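Local atomic coordinates of mitochondrial dynamics protein MID49 (Mus musculus, PDB entry 4WOY), a protein that promotes mitochondrial fission from the outer membrane by recruiting the dynamin-related protein Drp1 to the mitochondrial surface and regulating its GTPase activity. Residues W155-A159 / S160-L164; R218-D221 / D222-A225; H252-Q255 / V256-L260. The protein carries 1 engineered substitution. All coordinates share one frame; numbering follows the deposited sequence.

How the contacts relate
Following the chain from its N terminus, contact 1 comes first: residues 155-159 and 160-164 hold the facing ends of strands 153-156 and 162-166 and the turn that joins them, closing a beta hairpin in the nucleotidyltransferase-like part of this probably cytoplasmic region. Contact 2 (218-225) covers the last two turns of helix 210-224 and its exit at Ala-225, and contact 3 (252-260) lies within helix 250-261, in the Mab-21-like helical region. The three follow in series, without nesting or crossing. Contacts 2 and 3 lie on the same side of the chain's centre, nearest atoms about 5 Å apart; helices 210-224 and 228-241 both pack against helix 250-261. Contact 1 is on the opposite side, its centre about 36 Å and 29 Å from theirs.

Contact 1 (W155-A159 / S160-L164); sequences WPDVA and SEELL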
ATOM      1  N   TRP A 155     -12.904  12.817  -8.225  1.00 64.91           N
ATOM      2  CA  TRP A 155     -14.138  12.072  -8.004  1.00 75.16           C
ATOM      3  C   TRP A 155     -13.879  10.677  -7.419  1.00 75.49           C
ATOM      4  O   TRP A 155     -12.841  10.065  -7.679  1.00 78.61           O
ATOM      5  CB  TRP A 155     -14.933  11.947  -9.312  1.00 86.79           C
ATOM      6  CG  TRP A 155     -14.367  10.951 -10.277  1.00 93.28           C
ATOM      7  CD1 TRP A 155     -14.756   9.652 -10.435  1.00 97.43           C
ATOM      8  CD2 TRP A 155     -13.318  11.173 -11.230  1.00101.08           C
ATOM      9  NE1 TRP A 155     -14.007   9.049 -11.419  1.00105.34           N
ATOM     10  CE2 TRP A 155     -13.119   9.963 -11.924  1.00104.72           C
ATOM     11  CE3 TRP A 155     -12.525  12.274 -11.559  1.00 98.89           C
ATOM     12  CZ2 TRP A 155     -12.156   9.826 -12.927  1.00 98.73           C
ATOM     13  CZ3 TRP A 155     -11.578  12.133 -12.552  1.00 93.76           C
ATOM     14  CH2 TRP A 155     -11.402  10.923 -13.228  1.00 90.95           C
ATOM     15  N   PRO A 156     -14.821  10.188  -6.602  1.00 62.04           N
ATOM     16  CA  PRO A 156     -14.754   8.848  -6.007  1.00 61.40           C
ATOM     17  C   PRO A 156     -14.968   7.721  -7.020  1.00 67.45           C
ATOM     18  O   PRO A 156     -15.855   7.791  -7.866  1.00 80.54           O
ATOM     19  CB  PRO A 156     -15.886   8.860  -4.962  1.00 52.08           C
ATOM     20  CG  PRO A 156     -16.171  10.316  -4.724  1.00 54.77           C
ATOM     21  CD  PRO A 156     -15.930  10.981  -6.046  1.00 57.95           C
ATOM     22  N   ASP A 157     -14.128   6.701  -6.933  1.00 61.32           N
ATOM     23  CA  ASP A 157     -14.158   5.541  -7.819  1.00 67.82           C
ATOM     24  C   ASP A 157     -15.259   4.548  -7.385  1.00 77.56           C
ATOM     25  O   ASP A 157     -15.713   4.576  -6.243  1.00 81.45           O
ATOM     26  CB  ASP A 157     -12.777   4.897  -7.851  1.00 67.80           C
ATOM     27  CG  ASP A 157     -12.698   3.725  -8.783  1.00 69.89           C
ATOM     28  OD1 ASP A 157     -13.654   3.497  -9.539  1.00 74.18           O
ATOM     29  OD2 ASP A 157     -11.642   3.063  -8.804  1.00 73.63           O
ATOM     30  N   VAL A 158     -15.718   3.711  -8.311  1.00 87.80           N
ATOM     31  CA  VAL A 158     -16.697   2.654  -8.021  1.00100.86           C
ATOM     32  C   VAL A 158     -16.206   1.256  -7.518  1.00114.23           C
ATOM     33  O   VAL A 158     -16.499   0.231  -8.147  1.00108.17           O
ATOM     34  CB  VAL A 158     -17.532   2.427  -9.270  1.00107.78           C
ATOM     35  CG1 VAL A 158     -18.348   3.676  -9.569  1.00108.02           C
ATOM     36  CG2 VAL A 158     -16.622   2.113 -10.453  1.00113.90           C
ATOM     37  N   ALA A 159     -15.491   1.241  -6.379  1.00140.23           N
ATOM     38  CA  ALA A 159     -14.918   0.036  -5.733  1.00139.51           C
ATOM     39  C   ALA A 159     -13.944   0.434  -4.620  1.00139.93           C
ATOM     40  O   ALA A 159     -13.307   1.479  -4.732  1.00151.39           O
ATOM     41  CB  ALA A 159     -14.207  -0.850  -6.740  1.00137.07           C
ATOM     42  N   SER A 160     -13.826  -0.381  -3.559  1.00117.04           N
ATOM     43  CA  SER A 160     -12.944  -0.069  -2.404  1.00 85.86           C
ATOM     44  C   SER A 160     -13.162   1.342  -1.833  1.00 71.21           C
ATOM     45  O   SER A 160     -14.308   1.712  -1.571  1.00 82.38           O
ATOM     46  CB  SER A 160     -11.486  -0.248  -2.825  1.00 78.68           C
ATOM     47  OG  SER A 160     -10.620  -0.166  -1.725  1.00 72.90           O
ATOM     48  N   GLU A 161     -12.086   2.115  -1.611  1.00 46.51           N
ATOM     49  CA  GLU A 161     -12.225   3.570  -1.346  1.00 44.11           C
ATOM     50  C   GLU A 161     -11.190   4.523  -1.966  1.00 49.13           C
ATOM     51  O   GLU A 161     -10.277   5.028  -1.307  1.00 47.13           O
ATOM     52  CB  GLU A 161     -12.271   3.878   0.131  1.00 48.51           C
ATOM     53  CG  GLU A 161     -13.685   3.978   0.622  1.00 57.13           C
ATOM     54  CD  GLU A 161     -13.741   4.531   2.004  1.00 72.28           C
ATOM     55  OE1 GLU A 161     -14.845   4.554   2.582  1.00 81.74           O
ATOM     56  OE2 GLU A 161     -12.676   4.947   2.520  1.00 66.49           O
ATOM     57  N   GLU A 162     -11.377   4.768  -3.254  1.00 49.61           N
ATOM     58  CA  GLU A 162     -10.389   5.453  -4.048  1.00 53.67           C
ATOM     59  C   GLU A 162     -10.900   6.794  -4.560  1.00 58.27           C
ATOM     60  O   GLU A 162     -12.052   6.935  -4.966  1.00 60.65           O
ATOM     61  CB  GLU A 162      -9.958   4.523  -5.168  1.00 56.90           C
ATOM     62  CG  GLU A 162      -9.514   3.194  -4.564  1.00 70.03           C
ATOM     63  CD  GLU A 162      -8.859   2.277  -5.546  1.00 93.70           C
ATOM     64  OE1 GLU A 162      -8.617   2.706  -6.688  1.00105.37           O
ATOM     65  OE2 GLU A 162      -8.589   1.116  -5.171  1.00101.49           O
ATOM     66  N   LEU A 163     -10.024   7.780  -4.526  1.00 52.90           N
ATOM     67  CA  LEU A 163     -10.317   9.095  -5.066  1.00 53.54           C
ATOM     68  C   LEU A 163      -9.534   9.248  -6.358  1.00 46.71           C
ATOM     69  O   LEU A 163      -8.308   9.218  -6.341  1.00 42.50           O
ATOM     70  CB  LEU A 163      -9.911  10.169  -4.065  1.00 56.85           C
ATOM     71  CG  LEU A 163     -10.920  10.385  -2.938  1.00 55.38           C
ATOM     72  CD1 LEU A 163     -10.386  11.404  -1.927  1.00 50.67           C
ATOM     73  CD2 LEU A 163     -12.278  10.771  -3.478  1.00 51.93           C
ATOM     74  N   LEU A 164     -10.211   9.441  -7.481  1.00 56.46           N
ATOM     75  CA  LEU A 164      -9.467   9.512  -8.732  1.00 54.64           C
ATOM     76  C   LEU A 164      -9.233  10.970  -9.098  1.00 49.55           C
ATOM     77  O   LEU A 164     -10.133  11.809  -9.047  1.00 56.09           O
ATOM     78  CB  LEU A 164     -10.197   8.771  -9.870  1.00 67.23           C
ATOM     79  CG  LEU A 164     -10.264   7.227  -9.834  1.00 72.88           C
ATOM     80  CD1 LEU A 164     -10.936   6.664 -11.089  1.00 69.75           C
ATOM     81  CD2 LEU A 164      -8.900   6.571  -9.635  1.00 79.23           C
TER
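Leu-164 presses its CB onto one face of the Trp-155 indole, 3.9 Å from the centroid of the six-membered ring and offset toward the rim, a CH-pi contact. The two residues face each other as an antiparallel hydrogen-bonded pair. Trp-155 N donates to Leu-164 O, and Leu-164 N returns a bond of 2.7 Å to Trp-155 O. With CG set between backbone N and carbonyl carbon (chi1 75°), the indole swings back over its partner strand, where a broad aromatic face suits a branched aliphatic chain.

Next along the ladder, Pro-156 and Leu-163 form a non-hydrogen-bonded pair. Proline costs no bond here, having no N-H to offer; its CG meets Leu-163 CD2 at 4.1 Å, and Trp-143 of helix 143-150 touches both side chains. A nearly straight bond (174°) from Asp-157 N to Glu-162 O, 2.9 Å long, then carries the pairing into the turn. The two side chains lie alongside each other and point the same way, but their carboxylate planes are turned 72° apart, with Asp-157 OD2 3.7 Å from Glu-162 OE1; such proximity of like charges probably costs some energy.

Beyond them, backbone bonds of Glu-161 with Val-178 and Leu-163 with Leu-176 attach strand 162-166 and the residue before it to strand 173-182. The arrangement is an antiparallel beta hairpin on the mixed sheet of a nucleotidyltransferase-like fold.

Contact 2 (R218-D221 / D222-A225); sequences RALD and DQDA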
ATOM      1  N   ARG A 218      15.026   1.467   3.030  1.00 53.97           N
ATOM      2  CA  ARG A 218      15.753   2.711   3.140  1.00 55.72           C
ATOM      3  C   ARG A 218      16.955   2.527   4.060  1.00 57.55           C
ATOM      4  O   ARG A 218      18.042   2.996   3.761  1.00 59.55           O
ATOM      5  CB  ARG A 218      14.856   3.828   3.661  1.00 61.78           C
ATOM      6  CG  ARG A 218      15.631   5.109   3.968  1.00 77.88           C
ATOM      7  CD  ARG A 218      14.734   6.315   4.165  1.00 90.49           C
ATOM      8  NE  ARG A 218      13.776   6.486   3.077  1.00 98.72           N
ATOM      9  CZ  ARG A 218      12.468   6.278   3.197  1.00100.89           C
ATOM     10  NH1 ARG A 218      11.961   5.891   4.367  1.00 97.49           N
ATOM     11  NH2 ARG A 218      11.670   6.461   2.150  1.00102.49           N
ATOM     12  N   ALA A 219      16.757   1.807   5.160  1.00 57.13           N
ATOM     13  CA  ALA A 219      17.837   1.577   6.121  1.00 59.18           C
ATOM     14  C   ALA A 219      18.995   0.825   5.488  1.00 63.41           C
ATOM     15  O   ALA A 219      20.164   1.192   5.664  1.00 64.58           O
ATOM     16  CB  ALA A 219      17.331   0.828   7.304  1.00 58.49           C
ATOM     17  N   LEU A 220      18.658  -0.227   4.750  1.00 61.97           N
ATOM     18  CA  LEU A 220      19.654  -1.049   4.081  1.00 65.67           C
ATOM     19  C   LEU A 220      20.426  -0.290   3.011  1.00 63.40           C
ATOM     20  O   LEU A 220      21.638  -0.425   2.912  1.00 69.13           O
ATOM     21  CB  LEU A 220      18.993  -2.277   3.448  1.00 61.30           C
ATOM     22  CG  LEU A 220      18.452  -3.349   4.384  1.00 59.26           C
ATOM     23  CD1 LEU A 220      17.574  -4.336   3.627  1.00 57.49           C
ATOM     24  CD2 LEU A 220      19.609  -4.056   5.057  1.00 61.22           C
ATOM     25  N   ASP A 221      19.725   0.499   2.207  1.00 61.97           N
ATOM     26  CA  ASP A 221      20.369   1.210   1.107  1.00 63.50           C
ATOM     27  C   ASP A 221      21.269   2.328   1.600  1.00 65.52           C
ATOM     28  O   ASP A 221      22.283   2.634   0.980  1.00 73.41           O
ATOM     29  CB  ASP A 221      19.328   1.775   0.143  1.00 61.48           C
ATOM     30  CG  ASP A 221      18.923   0.780  -0.933  1.00 59.00           C
ATOM     31  OD1 ASP A 221      19.577  -0.286  -1.055  1.00 59.65           O
ATOM     32  OD2 ASP A 221      17.940   1.070  -1.649  1.00 57.90           O
ATOM     33  N   ASP A 222      20.874   2.955   2.700  1.00 72.42           N
ATOM     34  CA  ASP A 222      21.596   4.110   3.208  1.00 73.37           C
ATOM     35  C   ASP A 222      22.986   3.737   3.723  1.00 80.70           C
ATOM     36  O   ASP A 222      23.895   4.563   3.697  1.00 93.83           O
ATOM     37  CB  ASP A 222      20.790   4.798   4.303  1.00 69.26           C
ATOM     38  CG  ASP A 222      19.705   5.693   3.749  1.00 80.21           C
ATOM     39  OD1 ASP A 222      19.322   5.511   2.571  1.00 95.53           O
ATOM     40  OD2 ASP A 222      19.210   6.563   4.493  1.00 75.15           O
ATOM     41  N   GLN A 223      23.149   2.500   4.186  1.00 70.02           N
ATOM     42  CA  GLN A 223      24.440   2.041   4.703  1.00 79.12           C
ATOM     43  C   GLN A 223      25.474   1.605   3.642  1.00 85.31           C
ATOM     44  O   GLN A 223      26.663   1.529   3.966  1.00 84.04           O
ATOM     45  CB  GLN A 223      24.241   0.918   5.723  1.00 85.01           C
ATOM     46  CG  GLN A 223      23.664  -0.364   5.194  1.00 91.23           C
ATOM     47  CD  GLN A 223      23.165  -1.253   6.318  1.00 99.37           C
ATOM     48  OE1 GLN A 223      22.930  -0.790   7.436  1.00 93.69           O
ATOM     49  NE2 GLN A 223      22.997  -2.536   6.027  1.00104.19           N
ATOM     50  N   ASP A 224      25.045   1.271   2.417  1.00 85.43           N
ATOM     51  CA  ASP A 224      25.994   0.916   1.337  1.00 77.98           C
ATOM     52  C   ASP A 224      25.704   1.575  -0.009  1.00 71.62           C
ATOM     53  O   ASP A 224      26.147   1.083  -1.052  1.00 71.87           O
ATOM     54  CB  ASP A 224      26.045  -0.598   1.120  1.00 78.23           C
ATOM     55  CG  ASP A 224      24.704  -1.188   0.703  1.00 76.41           C
ATOM     56  OD1 ASP A 224      23.680  -0.472   0.715  1.00 80.12           O
ATOM     57  OD2 ASP A 224      24.685  -2.385   0.362  1.00 71.77           O
ATOM     58  N   ALA A 225      24.949   2.669   0.015  1.00 57.99           N
ATOM     59  CA  ALA A 225      24.506   3.350  -1.205  1.00 59.60           C
ATOM     60  C   ALA A 225      23.866   2.363  -2.169  1.00 60.17           C
ATOM     61  O   ALA A 225      24.099   2.428  -3.380  1.00 57.57           O
ATOM     62  CB  ALA A 225      25.672   4.078  -1.885  1.00 56.08           C
TER
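The C-terminal turn of helix 210-224 brings Asp-222 back beside Arg-218, one turn earlier, and here the regular bonding of the helix gives out. Asp-222 N still makes the standard i to i+4 bond to Arg-218 O, at 3.0 Å and 147°. Two residues later, Asp-224 N reaches only the carbonyl of Asp-221, three positions back, in a weak bond of 3.4 Å. Ala-225 then leaves the helix with positive phi (51°), a small residue at an exposed exit.

The side chains of Arg-218 and Asp-222 run alongside each other and point the same way, yet they meet through the aliphatic part of the arginine: CG lies 3.9 Å from Asp-222 OD2. The charged ends stay apart, with Arg-218 NE 5.6 Å from Asp-222 OD2, because the arginine chain runs on past the carboxylate, extended through chi2, before it bends at chi3. Leu-220 and Gln-223 also lie side by side, CD2 of the leucine against NE2 of the amide at 3.8 Å. Gln-223 CG sits between its own backbone N and carbonyl carbon (chi1 65°), which tucks that methylene against Leu-220 O at 3.1 Å.

Asp-221 and Asp-224 bring two carboxylates close, their OD1 atoms 4.5 Å apart. Arg-228, at the start of the next helix, forms salt bridges to OD1 of both, while Arg-229 takes Asp-221 OD2. Acidic side chains are not what a helix C-terminus by itself prefers; here these two arginines of helix 228-241 probably compensate them. The shared Arg-228 probably offsets part of the repulsion between the two aspartates, and its salt bridges link the two helices across their connection.

Contact 3 (H252-Q255 / V256-L260); sequences HLTQ and VVLHL
Leu-258 lays its CD1 methyl against CG2 of Thr-254, 3.7 Å away, the two side chains lying alongside each other and pointing the same way. They are one turn apart on helix 250-261, part of the Mab-21-like helical region, and the backbone bond from Leu-258 N to Thr-254 O, 2.8 Å long, spans the same step. The threonine divides its branches between two tasks. CG2, anti to the backbone N, supplies the methyl for the leucine, while OG1, beside that N (chi1 -67°), hydrogen-bonds back to Trp-250 O. A buried hydroxyl is thus satisfied within its own helix and the apolar branch is left for packing.

Gln-255 approaches the same leucine with its amide: OE1 stands 3.8 Å from Leu-258 CD1. A bend at chi2 (23°) folds the chain back instead of letting it extend. The amide is held by His-295 N, which donates to OE1, and weakly by Ser-251 O of the same helix and Glu-213 OE2 of helix 210-224. An amide fits this buried place because it can accept and donate at once.

On other flanks the helix packs against three others, Val-256 on Leu-283 of helix 272-288, Val-257 on Leu-235 of helix 228-241 and Leu-258 on Leu-217 of helix 210-224. The beta-branched valines also lie close to the preceding turn: Val-256 CB comes within 3.3 Å of Leu-253 O. The backbone of His-259 keeps the i to i+4 bonding of the helix, N donating to Gln-255 O at 3.0 Å, and Val-257 repeats the step to Leu-253, its CG2 methyl resting 3.5 Å from Leu-253 O.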
ATOM      1  N   HIS A 252       4.061  -7.810  -3.240  1.00 52.97           N
ATOM      2  CA  HIS A 252       4.679  -9.068  -3.652  1.00 38.19           C
ATOM      3  C   HIS A 252       6.163  -8.920  -3.881  1.00 42.04           C
ATOM      4  O   HIS A 252       6.977  -9.728  -3.377  1.00 37.68           O
ATOM      5  CB  HIS A 252       4.059  -9.573  -4.938  1.00 40.33           C
ATOM      6  CG  HIS A 252       2.603  -9.857  -4.832  1.00 37.78           C
ATOM      7  ND1 HIS A 252       1.648  -8.876  -4.990  1.00 45.02           N
ATOM      8  CD2 HIS A 252       1.933 -11.006  -4.581  1.00 37.81           C
ATOM      9  CE1 HIS A 252       0.448  -9.410  -4.830  1.00 50.11           C
ATOM     10  NE2 HIS A 252       0.593 -10.698  -4.578  1.00 46.27           N
ATOM     11  N   LEU A 253       6.504  -7.911  -4.686  1.00 38.50           N
ATOM     12  CA  LEU A 253       7.872  -7.731  -5.146  1.00 42.01           C
ATOM     13  C   LEU A 253       8.731  -7.168  -4.012  1.00 46.78           C
ATOM     14  O   LEU A 253       9.951  -7.358  -3.984  1.00 49.04           O
ATOM     15  CB  LEU A 253       7.896  -6.831  -6.399  1.00 42.91           C
ATOM     16  CG  LEU A 253       7.058  -7.386  -7.565  1.00 42.82           C
ATOM     17  CD1 LEU A 253       6.663  -6.296  -8.559  1.00 33.80           C
ATOM     18  CD2 LEU A 253       7.802  -8.521  -8.275  1.00 35.76           C
ATOM     19  N   THR A 254       8.091  -6.493  -3.064  1.00 46.05           N
ATOM     20  CA  THR A 254       8.781  -6.056  -1.855  1.00 43.68           C
ATOM     21  C   THR A 254       9.402  -7.243  -1.136  1.00 49.18           C
ATOM     22  O   THR A 254      10.543  -7.199  -0.654  1.00 51.69           O
ATOM     23  CB  THR A 254       7.814  -5.344  -0.906  1.00 47.33           C
ATOM     24  OG1 THR A 254       7.397  -4.108  -1.501  1.00 47.14           O
ATOM     25  CG2 THR A 254       8.455  -5.101   0.487  1.00 47.27           C
ATOM     26  N   GLN A 255       8.625  -8.315  -1.072  1.00 51.60           N
ATOM     27  CA  GLN A 255       9.045  -9.529  -0.391  1.00 54.63           C
ATOM     28  C   GLN A 255      10.289 -10.100  -1.062  1.00 52.35           C
ATOM     29  O   GLN A 255      11.203 -10.602  -0.399  1.00 45.60           O
ATOM     30  CB  GLN A 255       7.900 -10.547  -0.400  1.00 51.52           C
ATOM     31  CG  GLN A 255       6.934 -10.466   0.769  1.00 50.93           C
ATOM     32  CD  GLN A 255       6.881  -9.120   1.455  1.00 51.22           C
ATOM     33  OE1 GLN A 255       7.644  -8.860   2.375  1.00 53.49           O
ATOM     34  NE2 GLN A 255       5.951  -8.279   1.044  1.00 50.16           N
ATOM     35  N   VAL A 256      10.297 -10.017  -2.392  1.00 50.96           N
ATOM     36  CA  VAL A 256      11.420 -10.493  -3.186  1.00 46.21           C
ATOM     37  C   VAL A 256      12.654  -9.700  -2.863  1.00 42.57           C
ATOM     38  O   VAL A 256      13.711 -10.273  -2.666  1.00 37.17           O
ATOM     39  CB  VAL A 256      11.173 -10.385  -4.687  1.00 46.12           C
ATOM     40  CG1 VAL A 256      12.412 -10.863  -5.420  1.00 49.87           C
ATOM     41  CG2 VAL A 256       9.951 -11.220  -5.097  1.00 42.84           C
ATOM     42  N   VAL A 257      12.527  -8.376  -2.833  1.00 40.08           N
ATOM     43  CA  VAL A 257      13.685  -7.517  -2.584  1.00 47.54           C
ATOM     44  C   VAL A 257      14.145  -7.570  -1.122  1.00 53.66           C
ATOM     45  O   VAL A 257      15.337  -7.469  -0.841  1.00 57.05           O
ATOM     46  CB  VAL A 257      13.403  -6.066  -3.006  1.00 50.40           C
ATOM     47  CG1 VAL A 257      14.594  -5.139  -2.619  1.00 42.75           C
ATOM     48  CG2 VAL A 257      13.144  -6.026  -4.510  1.00 42.54           C
ATOM     49  N   LEU A 258      13.215  -7.754  -0.191  1.00 52.23           N
ATOM     50  CA  LEU A 258      13.620  -7.956   1.199  1.00 48.57           C
ATOM     51  C   LEU A 258      14.425  -9.248   1.344  1.00 42.14           C
ATOM     52  O   LEU A 258      15.389  -9.293   2.078  1.00 45.81           O
ATOM     53  CB  LEU A 258      12.407  -7.965   2.133  1.00 48.24           C
ATOM     54  CG  LEU A 258      11.887  -6.547   2.422  1.00 47.56           C
ATOM     55  CD1 LEU A 258      10.559  -6.556   3.147  1.00 42.36           C
ATOM     56  CD2 LEU A 258      12.924  -5.743   3.210  1.00 52.62           C
ATOM     57  N   HIS A 259      14.031 -10.294   0.632  1.00 44.45           N
ATOM     58  CA  HIS A 259      14.734 -11.563   0.702  1.00 48.89           C
ATOM     59  C   HIS A 259      16.159 -11.458   0.173  1.00 54.04           C
ATOM     60  O   HIS A 259      17.104 -11.873   0.839  1.00 48.37           O
ATOM     61  CB  HIS A 259      13.964 -12.632  -0.074  1.00 56.75           C
ATOM     62  CG  HIS A 259      14.584 -13.991  -0.005  1.00 62.63           C
ATOM     63  ND1 HIS A 259      15.452 -14.467  -0.966  1.00 63.79           N
ATOM     64  CD2 HIS A 259      14.470 -14.976   0.917  1.00 64.60           C
ATOM     65  CE1 HIS A 259      15.841 -15.686  -0.643  1.00 60.93           C
ATOM     66  NE2 HIS A 259      15.255 -16.021   0.493  1.00 63.93           N
ATOM     67  N   LEU A 260      16.319 -10.899  -1.021  1.00 64.55           N
ATOM     68  CA  LEU A 260      17.650 -10.723  -1.597  1.00 65.64           C
ATOM     69  C   LEU A 260      18.376  -9.627  -0.845  1.00 74.06           C
ATOM     70  O   LEU A 260      19.540  -9.788  -0.479  1.00 79.19           O
ATOM     71  CB  LEU A 260      17.577 -10.351  -3.084  1.00 57.37           C
ATOM     72  CG  LEU A 260      16.723 -11.175  -4.047  1.00 54.05           C
ATOM     73  CD1 LEU A 260      16.943 -10.729  -5.472  1.00 53.47           C
ATOM     74  CD2 LEU A 260      17.038 -12.635  -3.909  1.00 61.51           C
TER